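Local coordinates for probable transcriptional regulator (Pseudomonas aeruginosa, PDB 2ESN), which is a probable LysR-type transcriptional regulator, likely binding DNA through a winged helix-turn-helix domain and an effector, still unidentified, through a periplasmic-binding-protein-like domain, at residues Y110-F113 with A114-P118; V231-T235 with V236-L240; E71-A74 with A75-A78; R163-E166 with G167-A170; P5-R9 with L10-L14. One frame throughout, in Å; residues are numbered along the deposited sequence.

Contact 1 (Y110-F113 with A114-P118); sequences YTAF and ALLPP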
loop_
_atom_site.group_PDB
_atom_site.type_symbol
_atom_site.label_atom_id
_atom_site.label_comp_id
_atom_site.label_asym_id
_atom_site.label_seq_id
_atom_site.Cartn_x
_atom_site.Cartn_y
_atom_site.Cartn_z
ATOM N N TYR C 110 19.053 16.569 -10.215
ATOM C CA TYR C 110 20.371 16.565 -10.845
ATOM C C TYR C 110 20.439 15.700 -12.092
ATOM O O TYR C 110 20.973 16.117 -13.087
ATOM C CB TYR C 110 21.523 16.238 -9.874
ATOM C CG TYR C 110 22.813 16.195 -10.618
ATOM C CD1 TYR C 110 23.236 17.282 -11.324
ATOM C CD2 TYR C 110 23.611 15.060 -10.626
ATOM C CE1 TYR C 110 24.415 17.292 -12.054
ATOM C CE2 TYR C 110 24.809 15.056 -11.349
ATOM C CZ TYR C 110 25.173 16.176 -12.089
ATOM O OH TYR C 110 26.319 16.210 -12.888
ATOM N N THR C 111 19.907 14.491 -12.049
ATOM C CA THR C 111 20.052 13.573 -13.155
ATOM C C THR C 111 19.091 13.990 -14.293
ATOM O O THR C 111 19.386 13.807 -15.459
ATOM C CB THR C 111 19.863 12.068 -12.709
ATOM O OG1 THR C 111 18.614 11.910 -12.014
ATOM C CG2 THR C 111 21.035 11.551 -11.819
ATOM N N ALA C 112 17.952 14.549 -13.963
ATOM C CA ALA C 112 17.085 15.133 -15.004
ATOM C C ALA C 112 17.831 16.262 -15.743
ATOM O O ALA C 112 17.852 16.330 -16.984
ATOM C CB ALA C 112 15.764 15.642 -14.373
ATOM N N PHE C 113 18.476 17.128 -14.962
ATOM C CA PHE C 113 19.292 18.175 -15.529
ATOM C C PHE C 113 20.410 17.667 -16.407
ATOM O O PHE C 113 20.685 18.282 -17.475
ATOM C CB PHE C 113 19.853 19.085 -14.397
ATOM C CG PHE C 113 21.106 19.860 -14.794
ATOM C CD1 PHE C 113 21.027 21.078 -15.446
ATOM C CD2 PHE C 113 22.361 19.346 -14.530
ATOM C CE1 PHE C 113 22.205 21.772 -15.778
ATOM C CE2 PHE C 113 23.505 20.007 -14.883
ATOM C CZ PHE C 113 23.434 21.247 -15.494
ATOM N N ALA C 114 21.102 16.610 -15.980
ATOM C CA ALA C 114 22.303 16.140 -16.699
ATOM C C ALA C 114 21.938 15.387 -18.023
ATOM O O ALA C 114 22.576 15.578 -19.072
ATOM C CB ALA C 114 23.258 15.319 -15.780
ATOM N N LEU C 115 20.889 14.587 -17.952
ATOM C CA LEU C 115 20.427 13.748 -19.041
ATOM C C LEU C 115 19.485 14.432 -20.027
ATOM O O LEU C 115 19.680 14.330 -21.202
ATOM C CB LEU C 115 19.714 12.559 -18.491
ATOM C CG LEU C 115 19.553 11.220 -19.296
ATOM C CD1 LEU C 115 18.160 10.652 -19.267
ATOM C CD2 LEU C 115 20.354 10.964 -20.591
ATOM N N LEU C 116 18.448 15.095 -19.564
ATOM C CA LEU C 116 17.388 15.507 -20.500
ATOM C C LEU C 116 17.789 16.497 -21.600
ATOM O O LEU C 116 17.307 16.339 -22.736
ATOM C CB LEU C 116 16.159 16.036 -19.745
ATOM C CG LEU C 116 15.312 14.992 -18.979
ATOM C CD1 LEU C 116 13.959 15.613 -18.477
ATOM C CD2 LEU C 116 15.022 13.827 -19.822
ATOM N N PRO C 117 18.579 17.562 -21.277
ATOM C CA PRO C 117 18.945 18.519 -22.344
ATOM C C PRO C 117 19.602 17.881 -23.564
ATOM O O PRO C 117 19.097 18.096 -24.670
ATOM C CB PRO C 117 19.871 19.532 -21.604
ATOM C CG PRO C 117 19.145 19.547 -20.102
ATOM C CD PRO C 117 19.035 18.045 -19.936
ATOM N N PRO C 118 20.696 17.112 -23.381
ATOM C CA PRO C 118 21.271 16.512 -24.577
ATOM C C PRO C 118 20.463 15.340 -25.164
ATOM O O PRO C 118 20.494 15.124 -26.383
ATOM C CB PRO C 118 22.668 16.051 -24.125
ATOM C CG PRO C 118 22.550 15.760 -22.634
ATOM C CD PRO C 118 21.473 16.787 -22.151
#

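Contact 2 (V231-T235 with V236-L240); sequences VQLPT and VLAAL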
loop_
_atom_site.group_PDB
_atom_site.type_symbol
_atom_site.label_atom_id
_atom_site.label_comp_id
_atom_site.label_asym_id
_atom_site.label_seq_id
_atom_site.Cartn_x
_atom_site.Cartn_y
_atom_site.Cartn_z
ATOM N N VAL C 231 21.177 23.577 6.143
ATOM C CA VAL C 231 20.011 23.206 5.332
ATOM C C VAL C 231 20.269 21.880 4.625
ATOM O O VAL C 231 21.347 21.702 4.056
ATOM C CB VAL C 231 19.717 24.315 4.219
ATOM C CG1 VAL C 231 18.429 23.998 3.428
ATOM C CG2 VAL C 231 19.616 25.723 4.831
ATOM N N GLN C 232 19.264 20.987 4.614
ATOM C CA GLN C 232 19.245 19.828 3.737
ATOM C C GLN C 232 18.101 20.042 2.774
ATOM O O GLN C 232 17.038 20.536 3.175
ATOM C CB GLN C 232 18.995 18.533 4.522
ATOM C CG GLN C 232 20.208 18.108 5.347
ATOM C CD GLN C 232 19.904 16.971 6.380
ATOM O OE1 GLN C 232 20.791 16.156 6.697
ATOM N NE2 GLN C 232 18.713 16.983 6.941
ATOM N N LEU C 233 18.291 19.672 1.510
ATOM C CA LEU C 233 17.185 19.793 0.512
ATOM C C LEU C 233 17.503 18.802 -0.564
ATOM O O LEU C 233 18.635 18.351 -0.667
ATOM C CB LEU C 233 17.046 21.221 -0.083
ATOM C CG LEU C 233 18.182 21.858 -0.915
ATOM C CD1 LEU C 233 17.700 23.186 -1.592
ATOM C CD2 LEU C 233 19.453 22.119 -0.060
ATOM N N PRO C 234 16.484 18.369 -1.293
ATOM C CA PRO C 234 16.659 17.294 -2.257
ATOM C C PRO C 234 17.159 17.782 -3.628
ATOM O O PRO C 234 17.524 16.950 -4.479
ATOM C CB PRO C 234 15.214 16.719 -2.374
ATOM C CG PRO C 234 14.332 17.584 -1.525
ATOM C CD PRO C 234 15.068 18.789 -1.154
ATOM N N THR C 235 17.168 19.102 -3.853
ATOM C CA THR C 235 17.461 19.726 -5.163
ATOM C C THR C 235 18.866 20.369 -5.147
ATOM O O THR C 235 19.048 21.360 -4.426
ATOM C CB THR C 235 16.679 21.067 -5.318
ATOM O OG1 THR C 235 15.504 21.155 -4.512
ATOM C CG2 THR C 235 16.520 21.541 -6.673
ATOM N N VAL C 236 19.779 19.913 -6.014
ATOM C CA VAL C 236 21.073 20.550 -6.302
ATOM C C VAL C 236 20.907 21.947 -6.905
ATOM O O VAL C 236 21.602 22.899 -6.511
ATOM C CB VAL C 236 21.921 19.698 -7.273
ATOM C CG1 VAL C 236 23.382 20.201 -7.336
ATOM C CG2 VAL C 236 22.005 18.369 -6.767
ATOM N N LEU C 237 19.943 22.108 -7.828
ATOM C CA LEU C 237 19.889 23.346 -8.544
ATOM C C LEU C 237 19.366 24.463 -7.652
ATOM O O LEU C 237 19.929 25.545 -7.673
ATOM C CB LEU C 237 19.134 23.220 -9.891
ATOM C CG LEU C 237 19.672 22.287 -10.980
ATOM C CD1 LEU C 237 18.726 22.380 -12.249
ATOM C CD2 LEU C 237 21.150 22.533 -11.333
ATOM N N ALA C 238 18.336 24.211 -6.854
ATOM C CA ALA C 238 17.949 25.212 -5.871
ATOM C C ALA C 238 19.094 25.448 -4.859
ATOM O O ALA C 238 19.245 26.558 -4.378
ATOM C CB ALA C 238 16.663 24.833 -5.163
ATOM N N ALA C 239 19.839 24.394 -4.529
ATOM C CA ALA C 239 20.916 24.488 -3.514
ATOM C C ALA C 239 22.016 25.439 -3.969
ATOM O O ALA C 239 22.592 26.171 -3.166
ATOM C CB ALA C 239 21.530 23.107 -3.269
ATOM N N LEU C 240 22.310 25.408 -5.252
ATOM C CA LEU C 240 23.322 26.262 -5.877
ATOM C C LEU C 240 22.883 27.711 -5.717
ATOM O O LEU C 240 23.688 28.554 -5.312
ATOM C CB LEU C 240 23.514 25.852 -7.363
ATOM C CG LEU C 240 24.344 24.584 -7.515
ATOM C CD1 LEU C 240 24.104 23.900 -8.849
ATOM C CD2 LEU C 240 25.826 24.915 -7.392
#

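Contact 3 (E71-A74 with A75-A78); sequences EHLA and AAVA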
loop_
_atom_site.group_PDB
_atom_site.type_symbol
_atom_site.label_atom_id
_atom_site.label_comp_id
_atom_site.label_asym_id
_atom_site.label_seq_id
_atom_site.Cartn_x
_atom_site.Cartn_y
_atom_site.Cartn_z
ATOM N N GLU C 71 -25.480 1.685 -29.927
ATOM C CA GLU C 71 -24.927 2.859 -29.270
ATOM C C GLU C 71 -24.392 2.558 -27.858
ATOM O O GLU C 71 -23.297 2.969 -27.527
ATOM C CB GLU C 71 -26.026 3.926 -29.205
ATOM C CG GLU C 71 -25.589 5.289 -29.668
ATOM C CD GLU C 71 -25.497 5.389 -31.175
ATOM O OE1 GLU C 71 -26.545 5.325 -31.869
ATOM O OE2 GLU C 71 -24.359 5.570 -31.661
ATOM N N HIS C 72 -25.169 1.835 -27.038
ATOM C CA HIS C 72 -24.775 1.483 -25.631
ATOM C C HIS C 72 -23.515 0.610 -25.577
ATOM O O HIS C 72 -22.590 0.817 -24.744
ATOM C CB HIS C 72 -25.928 0.783 -24.879
ATOM C CG HIS C 72 -27.255 1.480 -24.991
ATOM N ND1 HIS C 72 -27.378 2.819 -25.321
ATOM C CD2 HIS C 72 -28.520 1.029 -24.786
ATOM C CE1 HIS C 72 -28.658 3.154 -25.334
ATOM N NE2 HIS C 72 -29.374 2.086 -25.015
ATOM N N LEU C 73 -23.454 -0.313 -26.534
ATOM C CA LEU C 73 -22.396 -1.314 -26.623
ATOM C C LEU C 73 -21.059 -0.782 -27.154
ATOM O O LEU C 73 -20.006 -1.355 -26.857
ATOM C CB LEU C 73 -22.896 -2.487 -27.488
ATOM C CG LEU C 73 -21.956 -3.690 -27.719
ATOM C CD1 LEU C 73 -21.544 -4.363 -26.389
ATOM C CD2 LEU C 73 -22.645 -4.690 -28.608
ATOM N N ALA C 74 -21.070 0.322 -27.915
ATOM C CA ALA C 74 -19.837 0.713 -28.616
ATOM C C ALA C 74 -18.813 1.251 -27.692
ATOM O O ALA C 74 -17.629 1.106 -27.919
ATOM C CB ALA C 74 -20.126 1.749 -29.770
ATOM N N ALA C 75 -19.277 1.878 -26.621
ATOM C CA ALA C 75 -18.369 2.473 -25.660
ATOM C C ALA C 75 -17.611 1.357 -24.882
ATOM O O ALA C 75 -16.414 1.481 -24.641
ATOM C CB ALA C 75 -19.154 3.339 -24.708
ATOM N N ALA C 76 -18.366 0.353 -24.434
ATOM C CA ALA C 76 -17.896 -0.917 -23.817
ATOM C C ALA C 76 -16.881 -1.631 -24.718
ATOM O O ALA C 76 -15.774 -1.916 -24.309
ATOM C CB ALA C 76 -19.172 -1.813 -23.582
ATOM N N VAL C 77 -17.220 -1.834 -26.003
ATOM C CA VAL C 77 -16.230 -2.365 -26.986
ATOM C C VAL C 77 -14.998 -1.502 -27.127
ATOM O O VAL C 77 -13.806 -2.008 -27.133
ATOM C CB VAL C 77 -16.877 -2.635 -28.354
ATOM C CG1 VAL C 77 -15.876 -3.182 -29.324
ATOM C CG2 VAL C 77 -17.964 -3.645 -28.174
ATOM N N ALA C 78 -15.233 -0.184 -27.179
ATOM C CA ALA C 78 -14.064 0.718 -27.332
ATOM C C ALA C 78 -13.183 0.676 -26.115
ATOM O O ALA C 78 -11.959 0.691 -26.228
ATOM C CB ALA C 78 -14.505 2.137 -27.617
#

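Contact 4 (R163-E166 with G167-A170); sequences RLPE and GIQA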
loop_
_atom_site.group_PDB
_atom_site.type_symbol
_atom_site.label_atom_id
_atom_site.label_comp_id
_atom_site.label_asym_id
_atom_site.label_seq_id
_atom_site.Cartn_x
_atom_site.Cartn_y
_atom_site.Cartn_z
ATOM N N ARG C 163 27.355 -2.607 -4.521
ATOM C CA ARG C 163 26.946 -3.828 -5.231
ATOM C C ARG C 163 25.499 -3.717 -5.761
ATOM O O ARG C 163 24.584 -3.287 -5.042
ATOM C CB ARG C 163 27.128 -5.077 -4.346
ATOM C CG ARG C 163 26.694 -6.386 -5.007
ATOM C CD ARG C 163 26.922 -7.607 -4.108
ATOM N NE ARG C 163 25.807 -8.040 -3.227
ATOM C CZ ARG C 163 24.674 -7.381 -2.930
ATOM N NH1 ARG C 163 24.379 -6.172 -3.425
ATOM N NH2 ARG C 163 23.803 -7.963 -2.111
ATOM N N LEU C 164 25.313 -4.090 -7.023
ATOM C CA LEU C 164 23.997 -4.108 -7.651
ATOM C C LEU C 164 23.071 -5.225 -7.125
ATOM O O LEU C 164 23.496 -6.392 -7.043
ATOM C CB LEU C 164 24.139 -4.241 -9.172
ATOM C CG LEU C 164 24.669 -3.033 -9.932
ATOM C CD1 LEU C 164 24.671 -3.331 -11.427
ATOM C CD2 LEU C 164 23.848 -1.778 -9.601
ATOM N N PRO C 165 21.794 -4.871 -6.796
ATOM C CA PRO C 165 20.772 -5.861 -6.402
ATOM C C PRO C 165 20.536 -6.854 -7.525
ATOM O O PRO C 165 20.952 -6.595 -8.675
ATOM C CB PRO C 165 19.507 -5.014 -6.172
ATOM C CG PRO C 165 19.986 -3.641 -5.972
ATOM C CD PRO C 165 21.247 -3.503 -6.785
ATOM N N GLU C 166 19.871 -7.967 -7.198
ATOM C CA GLU C 166 19.716 -9.072 -8.143
ATOM C C GLU C 166 18.642 -8.762 -9.147
ATOM O O GLU C 166 17.553 -8.291 -8.793
ATOM C CB GLU C 166 19.400 -10.407 -7.455
ATOM C CG GLU C 166 20.122 -11.575 -8.148
ATOM C CD GLU C 166 19.410 -12.924 -7.988
ATOM O OE1 GLU C 166 19.043 -13.530 -9.040
ATOM O OE2 GLU C 166 19.222 -13.373 -6.824
ATOM N N GLY C 167 18.943 -9.033 -10.410
ATOM C CA GLY C 167 18.050 -8.612 -11.472
ATOM C C GLY C 167 18.270 -7.183 -11.976
ATOM O O GLY C 167 17.697 -6.807 -13.003
ATOM N N ILE C 168 19.090 -6.395 -11.281
ATOM C CA ILE C 168 19.445 -5.050 -11.763
ATOM C C ILE C 168 20.743 -5.037 -12.557
ATOM O O ILE C 168 21.778 -5.509 -12.089
ATOM C CB ILE C 168 19.553 -4.018 -10.618
ATOM C CG1 ILE C 168 18.227 -3.898 -9.855
ATOM C CG2 ILE C 168 20.022 -2.648 -11.144
ATOM C CD1 ILE C 168 16.981 -4.178 -10.680
ATOM N N GLN C 169 20.672 -4.496 -13.767
ATOM C CA GLN C 169 21.869 -4.128 -14.542
ATOM C C GLN C 169 21.981 -2.570 -14.655
ATOM O O GLN C 169 20.966 -1.857 -14.596
ATOM C CB GLN C 169 21.804 -4.763 -15.949
ATOM C CG GLN C 169 20.588 -4.298 -16.775
ATOM C CD GLN C 169 20.364 -5.069 -18.085
ATOM O OE1 GLN C 169 21.137 -5.985 -18.424
ATOM N NE2 GLN C 169 19.281 -4.713 -18.814
ATOM N N ALA C 170 23.203 -2.086 -14.868
ATOM C CA ALA C 170 23.532 -0.666 -14.895
ATOM C C ALA C 170 24.441 -0.361 -16.099
ATOM O O ALA C 170 25.256 -1.203 -16.509
ATOM C CB ALA C 170 24.229 -0.283 -13.623
#

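Contact 5 (P5-R9 with L10-L14); sequences PLLRR and LDLNL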
loop_
_atom_site.group_PDB
_atom_site.type_symbol
_atom_site.label_atom_id
_atom_site.label_comp_id
_atom_site.label_asym_id
_atom_site.label_seq_id
_atom_site.Cartn_x
_atom_site.Cartn_y
_atom_site.Cartn_z
ATOM N N PRO C 5 -20.670 -15.290 -19.003
ATOM C CA PRO C 5 -20.737 -16.589 -19.751
ATOM C C PRO C 5 -21.306 -16.319 -21.156
ATOM O O PRO C 5 -21.373 -17.215 -22.001
ATOM C CB PRO C 5 -21.729 -17.448 -18.923
ATOM C CG PRO C 5 -22.005 -16.636 -17.650
ATOM C CD PRO C 5 -21.777 -15.182 -18.031
ATOM N N LEU C 6 -21.734 -15.074 -21.351
ATOM C CA LEU C 6 -22.127 -14.510 -22.636
ATOM C C LEU C 6 -20.886 -14.244 -23.531
ATOM O O LEU C 6 -21.012 -14.157 -24.728
ATOM C CB LEU C 6 -22.927 -13.186 -22.418
ATOM C CG LEU C 6 -23.570 -12.810 -21.053
ATOM C CD1 LEU C 6 -22.655 -11.916 -20.198
ATOM C CD2 LEU C 6 -24.926 -12.138 -21.146
ATOM N N LEU C 7 -19.691 -14.135 -22.950
ATOM C CA LEU C 7 -18.474 -13.827 -23.722
ATOM C C LEU C 7 -18.047 -15.109 -24.327
ATOM O O LEU C 7 -17.556 -15.164 -25.457
ATOM C CB LEU C 7 -17.355 -13.322 -22.842
ATOM C CG LEU C 7 -17.561 -11.930 -22.266
ATOM C CD1 LEU C 7 -16.284 -11.418 -21.662
ATOM C CD2 LEU C 7 -17.977 -10.959 -23.341
ATOM N N ARG C 8 -18.311 -16.173 -23.571
ATOM C CA ARG C 8 -17.907 -17.497 -23.984
ATOM C C ARG C 8 -18.697 -17.871 -25.226
ATOM O O ARG C 8 -18.219 -18.603 -26.067
ATOM C CB ARG C 8 -18.087 -18.510 -22.823
ATOM C CG ARG C 8 -17.908 -19.919 -23.259
ATOM C CD ARG C 8 -16.418 -20.331 -23.298
ATOM N NE ARG C 8 -16.078 -20.990 -24.561
ATOM C CZ ARG C 8 -16.547 -22.172 -24.971
ATOM N NH1 ARG C 8 -17.369 -22.903 -24.206
ATOM N NH2 ARG C 8 -16.182 -22.630 -26.157
ATOM N N ARG C 9 -19.896 -17.325 -25.347
ATOM C CA ARG C 9 -20.806 -17.597 -26.455
ATOM C C ARG C 9 -20.523 -16.780 -27.740
ATOM O O ARG C 9 -20.844 -17.200 -28.839
ATOM C CB ARG C 9 -22.236 -17.286 -26.011
ATOM C CG ARG C 9 -23.259 -18.068 -26.793
ATOM C CD ARG C 9 -23.488 -19.415 -26.121
ATOM N NE ARG C 9 -23.639 -20.546 -27.053
ATOM C CZ ARG C 9 -24.785 -20.941 -27.618
ATOM N NH1 ARG C 9 -24.779 -22.010 -28.418
ATOM N NH2 ARG C 9 -25.935 -20.283 -27.410
ATOM N N LEU C 10 -19.924 -15.618 -27.596
ATOM C CA LEU C 10 -19.759 -14.702 -28.717
ATOM C C LEU C 10 -18.409 -14.947 -29.372
ATOM O O LEU C 10 -17.372 -15.070 -28.690
ATOM C CB LEU C 10 -19.880 -13.274 -28.208
ATOM C CG LEU C 10 -19.970 -12.073 -29.167
ATOM C CD1 LEU C 10 -21.203 -12.102 -30.083
ATOM C CD2 LEU C 10 -19.826 -10.773 -28.406
ATOM N N ASP C 11 -18.405 -14.999 -30.700
ATOM C CA ASP C 11 -17.124 -14.874 -31.400
ATOM C C ASP C 11 -16.628 -13.436 -31.244
ATOM O O ASP C 11 -16.973 -12.552 -32.027
ATOM C CB ASP C 11 -17.265 -15.243 -32.852
ATOM C CG ASP C 11 -15.933 -15.254 -33.574
ATOM O OD1 ASP C 11 -15.884 -15.761 -34.688
ATOM O OD2 ASP C 11 -14.940 -14.764 -33.045
ATOM N N LEU C 12 -15.806 -13.228 -30.212
ATOM C CA LEU C 12 -15.185 -11.946 -29.931
ATOM C C LEU C 12 -14.467 -11.228 -31.102
ATOM O O LEU C 12 -14.299 -9.989 -31.070
ATOM C CB LEU C 12 -14.217 -12.106 -28.722
ATOM C CG LEU C 12 -14.892 -12.620 -27.418
ATOM C CD1 LEU C 12 -13.912 -12.729 -26.251
ATOM C CD2 LEU C 12 -16.108 -11.788 -27.009
ATOM N N ASN C 13 -13.989 -11.977 -32.092
ATOM C CA ASN C 13 -13.314 -11.361 -33.228
ATOM C C ASN C 13 -14.280 -10.519 -34.004
ATOM O O ASN C 13 -13.850 -9.540 -34.625
ATOM C CB ASN C 13 -12.689 -12.373 -34.212
ATOM C CG ASN C 13 -11.660 -13.200 -33.580
ATOM O OD1 ASN C 13 -11.785 -14.444 -33.500
ATOM N ND2 ASN C 13 -10.643 -12.560 -33.086
ATOM N N LEU C 14 -15.563 -10.888 -33.965
ATOM C CA LEU C 14 -16.614 -10.072 -34.616
ATOM C C LEU C 14 -16.765 -8.717 -33.997
ATOM O O LEU C 14 -17.407 -7.855 -34.578
ATOM C CB LEU C 14 -17.959 -10.734 -34.492
ATOM C CG LEU C 14 -18.164 -12.098 -35.194
ATOM C CD1 LEU C 14 -19.556 -12.635 -34.844
ATOM C CD2 LEU C 14 -17.945 -12.026 -36.723
#

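Contact 1 (Y110-F113 with A114-P118)
Tyr110 and Phe113 both turn CG anti to the backbone N, with chi1 177° and 158°, and this brings the two rings next to Ala114. Tyr110 CZ lies 4.2 Å from Ala114 CB, and Phe113 CD2 lies 4.3 Å from the same methyl. Ala114 N is closer to the Phe113 ring, 3.3 Å from Phe113 CD2. The carbonyl O of Tyr110 sits at the edge of the Phe113 ring, in its plane. That O also accepts the N-H of Ala114 at 2.9 Å. The next two helical bonds follow in order: Leu115 N to Thr111 O at 3.0 Å and Leu116 N to Ala112 O at 2.9 Å. Leu116 carries CG beside its backbone N (chi1 -71°), and its CD1 comes to 4.5 Å from Ala112 CB.

The pattern stops at Pro117. Phe113 O instead faces Pro117 CD at 3.0 Å. The prolines at 117 and 118 have no N-H for the turn before, and the helix is kinked there.

Polar ends are satisfied close by. Tyr110 OH bonds to Tyr278 OH, and Thr111 OG1 bonds to the N of Thr108. The Phe113 ring lies between helix 254-264 of its own chain and the second subunit, where it meets Phe241 of that chain edge-to-face. Ala112 and Leu116 pack on strand 131-136. The segments thus form the first turns of the helix in the beta-alpha-beta unit of strand 102-107, helix 109-126 and strand 131-136, an arrangement typical of the periplasmic-binding-protein-like fold of LysR effector domains.

Contact 2 (V231-T235 with V236-L240)
The flat group here is the carbonyl of Thr235, and Ala239 N reaches its O at 3.1 Å, tilted 32° from the carbonyl plane. Ala239 CB also lies close to this O, at 3.2 Å. The motif is a strand-to-helix turn of the periplasmic-binding-protein-like fold: strand 228-233 ends, Pro234 and Thr235 turn the chain, and helix 236-244 starts.

Thr235 holds the N-cap position, but its side chain makes no capping bond. The first N-H groups of the helix, those of Val236 and Leu237, instead go to the two carboxylate oxygens of Asp109. The bond from Ala239 to Thr235 closes the first helical turn.

Leu233 folds back from the strand over this turn. Its CG sits between the backbone N and the carbonyl carbon (chi1 63°), which swings both methyls toward the helix. CD2 meets Ala239 CB at 3.9 Å, and CD1 meets Ala238 CB at 4.1 Å. The cluster is buried. Val231 and Gln232 pair in parallel with a strand of the second subunit, so the sheet continues across the interface. Leu237 packs on Leu237 of that subunit.

As modelled, Thr235 has chi1 -24°, away from any staggered position, and the exact placing of its side chain is uncertain. Its CG2 lies near the start of the helix, 3.6 Å from Ala238 CB and 3.2 Å from Ala238 N.

Contact 3 (E71-A74 with A75-A78)
Leu73 and Val77 stand one turn apart on helix 68-87, which matches the linker helix of LysR-type regulators. In this family that helix follows the winged helix-turn-helix and pairs with its counterpart in another subunit. The side chains of Leu73 and Val77 cross obliquely. Leu73 CG lies 4.0 Å from Val77 CG2, and Leu73 CD1 is 4.1 Å from the same methyl. With CG anti to the backbone N (chi1 -179°), the branch of Leu73 lies close to Val77 CG2. Val77 keeps CG2 beside its N, and this methyl rests 3.3 Å from Leu73 O.

The backbone bond of the same pair is straight. Val77 N donates to Leu73 O at 3.0 Å with an angle of 176° at the hydrogen, and it arrives nearly along the C=O axis. Ala78 N donates to Ala74 O at 2.8 Å, more bent, at 149°. Ala76 CB sits 3.4 Å from Leu73 O and 4.5 Å from Leu73 CD1.

Ala74 packs on Phe18 and Tyr22 of helix 15-24, and Val77 on Leu15 and Asp19 of that helix. The third subunit lies against Leu73, Ala76 and Val77, through its Trp91, Gly87 and Leu84 respectively. Across the two segments the side chains meet by apolar contact alone, while the polar bonds are all backbone. Ala74 and Val77 thus give the helix an apolar surface toward helix 15-24, and Leu73, Ala76 and Val77 give it one toward the third subunit.

Contact 4 (R163-E166 with G167-A170)
Pro165 and Ile168 close a type II beta turn that leads from a loop into strand 168-183. Ile168 N donates to Pro165 O at 3.2 Å, with 152° at the hydrogen. The donor stands above the carbonyl plane, 45° out of it. Gly167 holds the third position of the turn with a positive phi. Having no side chain, it avoids crowding against Glu166 O.

The side chains of Leu164, Pro165, Ile168 and Ala170 pack together across the bend. Pro165 CB meets Ile168 CG1 at 4.1 Å. Leu164 holds CG anti to its carbonyl carbon (chi1 -71°), which places its methyls against Ile168 and Ala170. CD2 touches Ile168 CG2 at 4.2 Å, and CD1 touches Ala170 CB at 3.8 Å. Leu164 CD1 also lies 3.7 Å from Ile168 O.

Ile168 is buried, packed on Leu141 and on Val143 and Leu146 of helix 143-148. Leu164, Ile168 and Ala170 all rest on Tyr283 of strand 278-285. Gln169 NE2 bonds to Ser284 OG. Across the two segments one backbone bond and apolar packing hold the turn; outside it, backbone bonds of Gly167 with Val286 and Gln169 with Ser284 attach it to the neighbouring strand region.

Contact 5 (P5-R9 with L10-L14)
Leu10 N is shared by two carbonyls of the short helix before it. It donates to Leu7 O at 3.2 Å, coming from above the carbonyl plane, 71° out of it. A weak second bond runs to Leu6 O at 3.4 Å. These bonds belong to a weakly bonded helical turn of about residues 6-9. Beyond it the chain extends, and the methyl CD2 of Leu12 approaches Leu7. The two side chains meet obliquely, CD2 to CD2 at 4.2 Å. With CG beside the backbone N, chi1 -58°, Leu12 also brings its CD2 to 4.0 Å from Leu7 O.

The next shell fixes the bend. Asp11 OD2 accepts the N-H of Asn13 at 3.1 Å, which makes an Asx turn, and Leu14 N donates to Asp11 O at 2.9 Å. Asp11 OD1 forms a salt bridge with Arg47, and this ties the turn to helix 38-52. The nearby guanidinium of Arg47 would probably favour the ionised form of Asp11.

Farther out, the third subunit packs against the segment. Its Leu88 touches Leu7, and its Leu12 touches Leu12. Leu10 and Leu14 pack on Leu48 of helix 38-52, and Leu14 also meets Ala44 there. The segment thus leads from the N-terminal turn into helix 15-24, lying beside helix 38-52 of the helix-turn-helix domain and against the third subunit.

Overall arrangement
The five contacts fall into two groups. Contacts 1, 2 and 4 lie in the effector domain, and contacts 3 and 5 lie in the probable DNA-binding region and its linker helix. Contacts 1 and 2 touch directly: Tyr110 CB is 3.8 Å from Val236 CG2, and Phe113 CB is 4.1 Å from Leu237 CD1. Contact 4 stands apart from them, its centre about 23 Å from that of contact 1. Contacts 3 and 5 have centres about 15 Å apart. The centres of contacts 2 and 5 are about 58 Å apart. Contacts 1 and 2 meet the second subunit, contacts 3 and 5 the third, and contact 4 neither.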